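UDP-N-acetylmuramate--L-alanine ligase (PDB 1J6U) joins L-alanine to UDP-N-acetylmuramate at the expense of ATP, an amide-forming ligase step of peptidoglycan biosynthesis for the bacterial cell wall. Local coordinates at residues V259-G263 with K264-E268; P274-H277 with N278-A282; G293-L296 with A297-L300. All blocks are in the same frame, centred on the assembly; numbering follows the deposited sequence.

How the contacts relate
Three local contacts follow one another along the chain, and together they illustrate how a fold deals with the ends and turns of its elements. Contact 2, whose centre lies about 14 Å from that of the chain, is partly buried: it starts helix 276-291 beside the predicted ATP site. Contacts 1 and 3 are surface contacts, the first turning the hairpin of strands 255-261 and 264-271, the other starting helix 296-305. They touch where Leu267 CD2 lies 3.5 Å from Leu296 CD1, whereas contact 2 touches neither. Main-chain bonds and a bulge govern the hairpin; main-chain bonds, with an asparagine amide less surely placed, form the partly buried helix start, and a carboxylate caps the surface one.

Contact 1 of 3, residues V259-G263 with K264-E268; sequences VEKNG and KRYLE
Val259 pairs with both Tyr266 and Leu267 in a classic beta bulge, which shifts the register of the hairpin of strands 255-261 and 264-271. The carbonyl of Val259 satisfies two donors, Tyr266 N at 2.7 Å from Val259 O and Leu267 N at 3.1 Å from it, both in the carbonyl plane, while Val259 N gives a nearly straight bond of 2.6 Å to Leu267 O. Nearer the turn, Lys261 and Lys264 exchange two bonds, N to O in each direction, and close a type I' turn in which Asn262 and Gly263 both take up positive phi. Glu260, at a non-hydrogen-bonded pair with Arg265, bonds through its backbone to Thr244 of strand 243-250, and its CA lies 3.1 Å from Lys264 O in a CA-H...O contact. Lys261 and Tyr266 run side by side, their polar ends both satisfied by Asp290 of helix 276-291: NZ by a salt bridge, OH by a hydrogen bond. Arg265 points away from the partner strand, its NH1 in a salt bridge with Glu246. With CG anti to the backbone N (chi1 -177°), Lys261 carries its CD over the centre of the Tyr266 ring, a CH-pi contact 3.8 Å from the centroid.

Contact 2 of 3, residues P274-H277 with N278-A282; sequences PGFH and NVLNA
Phe276 O and His277 O accept the i to i+4 bonds that start helix 276-291, Leu280 N lying 3.3 Å from Phe276 O in the carbonyl plane and Asn281 N 2.9 Å from His277 O. Phe276 O takes a second donor in an additional i to i+3 bond, from Val279 N, which is 2.8 Å from Phe276 O but well above that plane. Gly275 O receives weak bonds from Asn278 N and Val279 N and also a hydrogen bond from Gln255 NE2. Asn278 reaches back from the first turn to the residue before the glycine, its ND2 modelled 2.5 Å from Pro274 O; ND2 also comes too close to another atom of the model, which makes the exact length of this hydrogen bond doubtful. The two asparagine amides are linked as well, Asn281 ND2 giving a weak bond to Asn278 OD1. Farther out the contact becomes apolar. Phe276 and Leu280 cross at a slant, with Phe276 CE2 3.6 Å from Leu280 CD2; Phe276 CG stands anti to the backbone N (chi1 -176°), which brings the CE2 side of the ring back to the leucine. The asparagine side chains meet Thr127 of helix 125-138, predicted to bind ATP, while Val279 packs on Leu269 and Leu271 of strand 264-271, so the helix start lies between the predicted nucleotide site and the small antiparallel sheet.

Contact 3 of 3, residues G293-L296 with A297-L300; sequences GYDL and APVL
Asp295 meets Ala297 and Pro298 as the N-cap of helix 296-305. Its CB lies beside the proline ring, 4.2 Å from Pro298 CD, and CG comes closer, 3.6 Å from the same Pro298 CD. OD1 accepts a hydrogen bond from Ala297 N at 3.1 Å, nearly straight at the hydrogen (166°) but arriving from above the carboxylate plane, while OD2 rests 3.6 Å from Pro298 CD. With CG turned anti to the backbone N (chi1 172°), the group folds toward the helix start and crosses the proline at about a right angle. Negative charge at this end would be expected to suit the helix dipole. A main-chain helix bond runs from Leu300 N to Leu296 O, at 2.8 Å. Apolar contacts are looser, the nearest being those of Val299 with Tyr294 and with Leu296. Gly293 is the C-prime residue of the Schellman motif ending helix 276-291. Tyr294 then sets its ring edge-to-face with Phe289 of that helix and hydrogen-bonds through OH to Lys141 NZ. Beyond the cap, Leu296 and Leu300 pack on Leu267 of strand 264-271, while Val299 touches Val135 of helix 125-138, placing the helix start between that strand and that helix.

Contact 1 of 3, residues V259-G263 with K264-E268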
# COMPACT_ATOMS: atom_id res chain seq x y z
N VAL A 259 -13.32 -12.75 -17.27
CA VAL A 259 -12.47 -11.81 -17.98
C VAL A 259 -12.44 -12.07 -19.48
O VAL A 259 -12.29 -13.21 -19.90
CB VAL A 259 -11.06 -11.88 -17.43
CG1 VAL A 259 -10.14 -11.03 -18.23
CG2 VAL A 259 -11.07 -11.41 -16.02
N GLU A 260 -12.62 -11.01 -20.27
CA GLU A 260 -12.56 -11.11 -21.73
C GLU A 260 -11.26 -10.53 -22.18
O GLU A 260 -10.72 -9.61 -21.54
CB GLU A 260 -13.66 -10.31 -22.42
CG GLU A 260 -15.03 -10.84 -22.16
CD GLU A 260 -16.13 -9.85 -22.51
OE1 GLU A 260 -16.01 -8.64 -22.16
OE2 GLU A 260 -17.12 -10.27 -23.13
N LYS A 261 -10.73 -11.11 -23.25
CA LYS A 261 -9.50 -10.63 -23.87
C LYS A 261 -9.93 -10.21 -25.29
O LYS A 261 -10.55 -10.99 -26.03
CB LYS A 261 -8.45 -11.73 -23.89
CG LYS A 261 -7.10 -11.32 -24.45
CD LYS A 261 -6.25 -12.57 -24.54
CE LYS A 261 -4.89 -12.17 -24.91
NZ LYS A 261 -3.95 -13.34 -24.83
N ASN A 262 -9.66 -8.96 -25.62
CA ASN A 262 -10.06 -8.41 -26.89
C ASN A 262 -11.47 -8.82 -27.23
O ASN A 262 -11.79 -9.18 -28.37
CB ASN A 262 -9.08 -8.85 -27.97
CG ASN A 262 -7.84 -8.02 -27.94
OD1 ASN A 262 -7.92 -6.80 -28.01
ND2 ASN A 262 -6.68 -8.66 -27.83
N GLY A 263 -12.32 -8.80 -26.22
CA GLY A 263 -13.72 -9.09 -26.42
C GLY A 263 -14.20 -10.50 -26.38
O GLY A 263 -15.37 -10.77 -26.64
N LYS A 264 -13.31 -11.42 -26.04
CA LYS A 264 -13.74 -12.81 -25.99
C LYS A 264 -13.53 -13.38 -24.61
O LYS A 264 -12.48 -13.17 -23.99
CB LYS A 264 -13.01 -13.63 -27.07
CG LYS A 264 -13.37 -13.19 -28.49
CD LYS A 264 -13.15 -14.31 -29.52
CE LYS A 264 -13.82 -13.98 -30.85
NZ LYS A 264 -15.32 -13.95 -30.80
N ARG A 265 -14.54 -14.08 -24.12
CA ARG A 265 -14.48 -14.70 -22.81
C ARG A 265 -13.15 -15.42 -22.83
O ARG A 265 -12.88 -16.23 -23.71
CB ARG A 265 -15.64 -15.67 -22.65
CG ARG A 265 -15.85 -16.14 -21.26
CD ARG A 265 -17.18 -15.66 -20.71
NE ARG A 265 -18.32 -16.24 -21.41
CZ ARG A 265 -19.59 -16.03 -21.06
NH1 ARG A 265 -19.86 -15.26 -20.03
NH2 ARG A 265 -20.57 -16.58 -21.76
N TYR A 266 -12.32 -15.12 -21.84
CA TYR A 266 -10.98 -15.65 -21.79
C TYR A 266 -10.67 -16.46 -20.55
O TYR A 266 -9.97 -17.46 -20.61
CB TYR A 266 -10.00 -14.49 -21.91
CG TYR A 266 -8.59 -14.93 -22.01
CD1 TYR A 266 -7.59 -14.32 -21.25
CD2 TYR A 266 -8.22 -15.93 -22.91
CE1 TYR A 266 -6.25 -14.69 -21.38
CE2 TYR A 266 -6.88 -16.31 -23.05
CZ TYR A 266 -5.91 -15.69 -22.29
OH TYR A 266 -4.60 -16.07 -22.42
N LEU A 267 -11.17 -16.02 -19.40
CA LEU A 267 -10.93 -16.73 -18.15
C LEU A 267 -11.77 -16.22 -17.00
O LEU A 267 -12.37 -15.13 -17.03
CB LEU A 267 -9.44 -16.66 -17.75
CG LEU A 267 -8.83 -15.27 -17.52
CD1 LEU A 267 -9.23 -14.73 -16.14
CD2 LEU A 267 -7.31 -15.37 -17.61
N GLU A 268 -11.82 -17.03 -15.97
CA GLU A 268 -12.54 -16.64 -14.80
C GLU A 268 -11.52 -16.36 -13.71
O GLU A 268 -10.69 -17.21 -13.37
CB GLU A 268 -13.49 -17.74 -14.34
CG GLU A 268 -14.28 -17.30 -13.15
CD GLU A 268 -15.23 -18.35 -12.66
OE1 GLU A 268 -14.74 -19.41 -12.21
OE2 GLU A 268 -16.45 -18.11 -12.74

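Contact 2 of 3, residues P274-H277 with N278-A282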
# COMPACT_ATOMS: atom_id res chain seq x y z
N PRO A 274 -11.33 -9.17 -1.27
CA PRO A 274 -12.52 -8.55 -1.85
C PRO A 274 -12.34 -7.16 -2.43
O PRO A 274 -11.25 -6.62 -2.41
CB PRO A 274 -13.50 -8.53 -0.68
CG PRO A 274 -12.59 -8.12 0.45
CD PRO A 274 -11.30 -8.98 0.19
N GLY A 275 -13.44 -6.59 -2.91
CA GLY A 275 -13.42 -5.27 -3.49
C GLY A 275 -13.27 -5.28 -5.01
O GLY A 275 -12.45 -5.99 -5.61
N PHE A 276 -14.09 -4.46 -5.63
CA PHE A 276 -14.07 -4.29 -7.06
C PHE A 276 -12.67 -3.87 -7.53
O PHE A 276 -12.13 -4.40 -8.49
CB PHE A 276 -15.06 -3.20 -7.44
CG PHE A 276 -15.16 -3.02 -8.90
CD1 PHE A 276 -15.86 -3.94 -9.67
CD2 PHE A 276 -14.51 -1.96 -9.52
CE1 PHE A 276 -15.91 -3.82 -11.05
CE2 PHE A 276 -14.55 -1.83 -10.90
CZ PHE A 276 -15.25 -2.76 -11.67
N HIS A 277 -12.08 -2.92 -6.83
CA HIS A 277 -10.77 -2.45 -7.23
C HIS A 277 -9.71 -3.51 -7.19
O HIS A 277 -8.74 -3.46 -7.95
CB HIS A 277 -10.39 -1.19 -6.43
CG HIS A 277 -11.27 -0.01 -6.75
ND1 HIS A 277 -10.89 1.29 -6.53
CD2 HIS A 277 -12.49 0.05 -7.33
CE1 HIS A 277 -11.84 2.10 -6.97
NE2 HIS A 277 -12.83 1.37 -7.46
N ASN A 278 -9.87 -4.51 -6.33
CA ASN A 278 -8.88 -5.56 -6.34
C ASN A 278 -9.00 -6.40 -7.63
O ASN A 278 -8.02 -7.02 -8.06
CB ASN A 278 -9.02 -6.44 -5.11
CG ASN A 278 -8.24 -5.91 -3.94
OD1 ASN A 278 -7.16 -5.35 -4.09
ND2 ASN A 278 -8.78 -6.09 -2.75
N VAL A 279 -10.19 -6.42 -8.23
CA VAL A 279 -10.39 -7.14 -9.48
C VAL A 279 -9.59 -6.39 -10.54
O VAL A 279 -8.87 -6.98 -11.31
CB VAL A 279 -11.86 -7.19 -9.86
CG1 VAL A 279 -12.00 -7.79 -11.23
CG2 VAL A 279 -12.63 -8.06 -8.86
N LEU A 280 -9.71 -5.06 -10.56
CA LEU A 280 -8.95 -4.26 -11.50
C LEU A 280 -7.45 -4.46 -11.30
O LEU A 280 -6.71 -4.56 -12.26
CB LEU A 280 -9.35 -2.78 -11.36
CG LEU A 280 -10.33 -2.23 -12.41
CD1 LEU A 280 -11.25 -3.30 -12.95
CD2 LEU A 280 -11.13 -1.13 -11.78
N ASN A 281 -7.00 -4.54 -10.05
CA ASN A 281 -5.59 -4.76 -9.77
C ASN A 281 -5.17 -6.15 -10.26
O ASN A 281 -4.05 -6.35 -10.69
CB ASN A 281 -5.29 -4.68 -8.24
CG ASN A 281 -5.56 -3.30 -7.64
OD1 ASN A 281 -5.46 -2.26 -8.32
ND2 ASN A 281 -5.88 -3.28 -6.35
N ALA A 282 -6.04 -7.13 -10.08
CA ALA A 282 -5.75 -8.48 -10.51
C ALA A 282 -5.75 -8.49 -12.07
O ALA A 282 -4.88 -9.13 -12.66
CB ALA A 282 -6.78 -9.41 -9.98

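Contact 3 of 3, residues G293-L296 with A297-L300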
# COMPACT_ATOMS: atom_id res chain seq x y z
N GLY A 293 3.39 -14.05 -21.98
CA GLY A 293 3.26 -15.46 -22.30
C GLY A 293 3.31 -16.51 -21.21
O GLY A 293 3.63 -17.69 -21.46
N TYR A 294 2.97 -16.11 -20.00
CA TYR A 294 2.95 -17.05 -18.88
C TYR A 294 1.73 -17.95 -18.95
O TYR A 294 0.66 -17.53 -19.35
CB TYR A 294 2.88 -16.30 -17.53
CG TYR A 294 4.19 -15.78 -17.03
CD1 TYR A 294 4.82 -14.69 -17.65
CD2 TYR A 294 4.82 -16.39 -15.96
CE1 TYR A 294 6.06 -14.24 -17.20
CE2 TYR A 294 6.05 -15.95 -15.49
CZ TYR A 294 6.67 -14.88 -16.11
OH TYR A 294 7.90 -14.48 -15.62
N ASP A 295 1.90 -19.20 -18.54
CA ASP A 295 0.79 -20.12 -18.49
C ASP A 295 -0.05 -19.50 -17.36
O ASP A 295 0.39 -19.41 -16.22
CB ASP A 295 1.27 -21.54 -18.11
CG ASP A 295 0.12 -22.52 -17.85
OD1 ASP A 295 -1.05 -22.15 -18.10
OD2 ASP A 295 0.36 -23.66 -17.40
N LEU A 296 -1.25 -19.07 -17.67
CA LEU A 296 -2.09 -18.48 -16.68
C LEU A 296 -2.70 -19.41 -15.65
O LEU A 296 -3.23 -18.93 -14.65
CB LEU A 296 -3.23 -17.71 -17.35
CG LEU A 296 -2.80 -16.56 -18.25
CD1 LEU A 296 -4.04 -15.82 -18.68
CD2 LEU A 296 -1.85 -15.62 -17.50
N ALA A 297 -2.67 -20.72 -15.86
CA ALA A 297 -3.26 -21.59 -14.84
C ALA A 297 -2.57 -21.34 -13.48
O ALA A 297 -3.26 -21.13 -12.47
CB ALA A 297 -3.16 -23.06 -15.23
N PRO A 298 -1.23 -21.41 -13.42
CA PRO A 298 -0.65 -21.15 -12.10
C PRO A 298 -0.79 -19.70 -11.66
O PRO A 298 -0.87 -19.43 -10.47
CB PRO A 298 0.82 -21.56 -12.25
CG PRO A 298 1.07 -21.47 -13.64
CD PRO A 298 -0.21 -22.03 -14.26
N VAL A 299 -0.84 -18.77 -12.62
CA VAL A 299 -0.99 -17.36 -12.27
C VAL A 299 -2.33 -17.14 -11.59
O VAL A 299 -2.40 -16.40 -10.63
CB VAL A 299 -0.89 -16.45 -13.52
CG1 VAL A 299 -1.29 -14.99 -13.20
CG2 VAL A 299 0.52 -16.47 -14.02
N LEU A 300 -3.38 -17.81 -12.06
CA LEU A 300 -4.72 -17.68 -11.49
C LEU A 300 -4.88 -18.40 -10.15
O LEU A 300 -5.69 -18.03 -9.32
CB LEU A 300 -5.77 -18.18 -12.47
CG LEU A 300 -5.98 -17.24 -13.67
CD1 LEU A 300 -6.80 -17.92 -14.76
CD2 LEU A 300 -6.67 -15.99 -13.21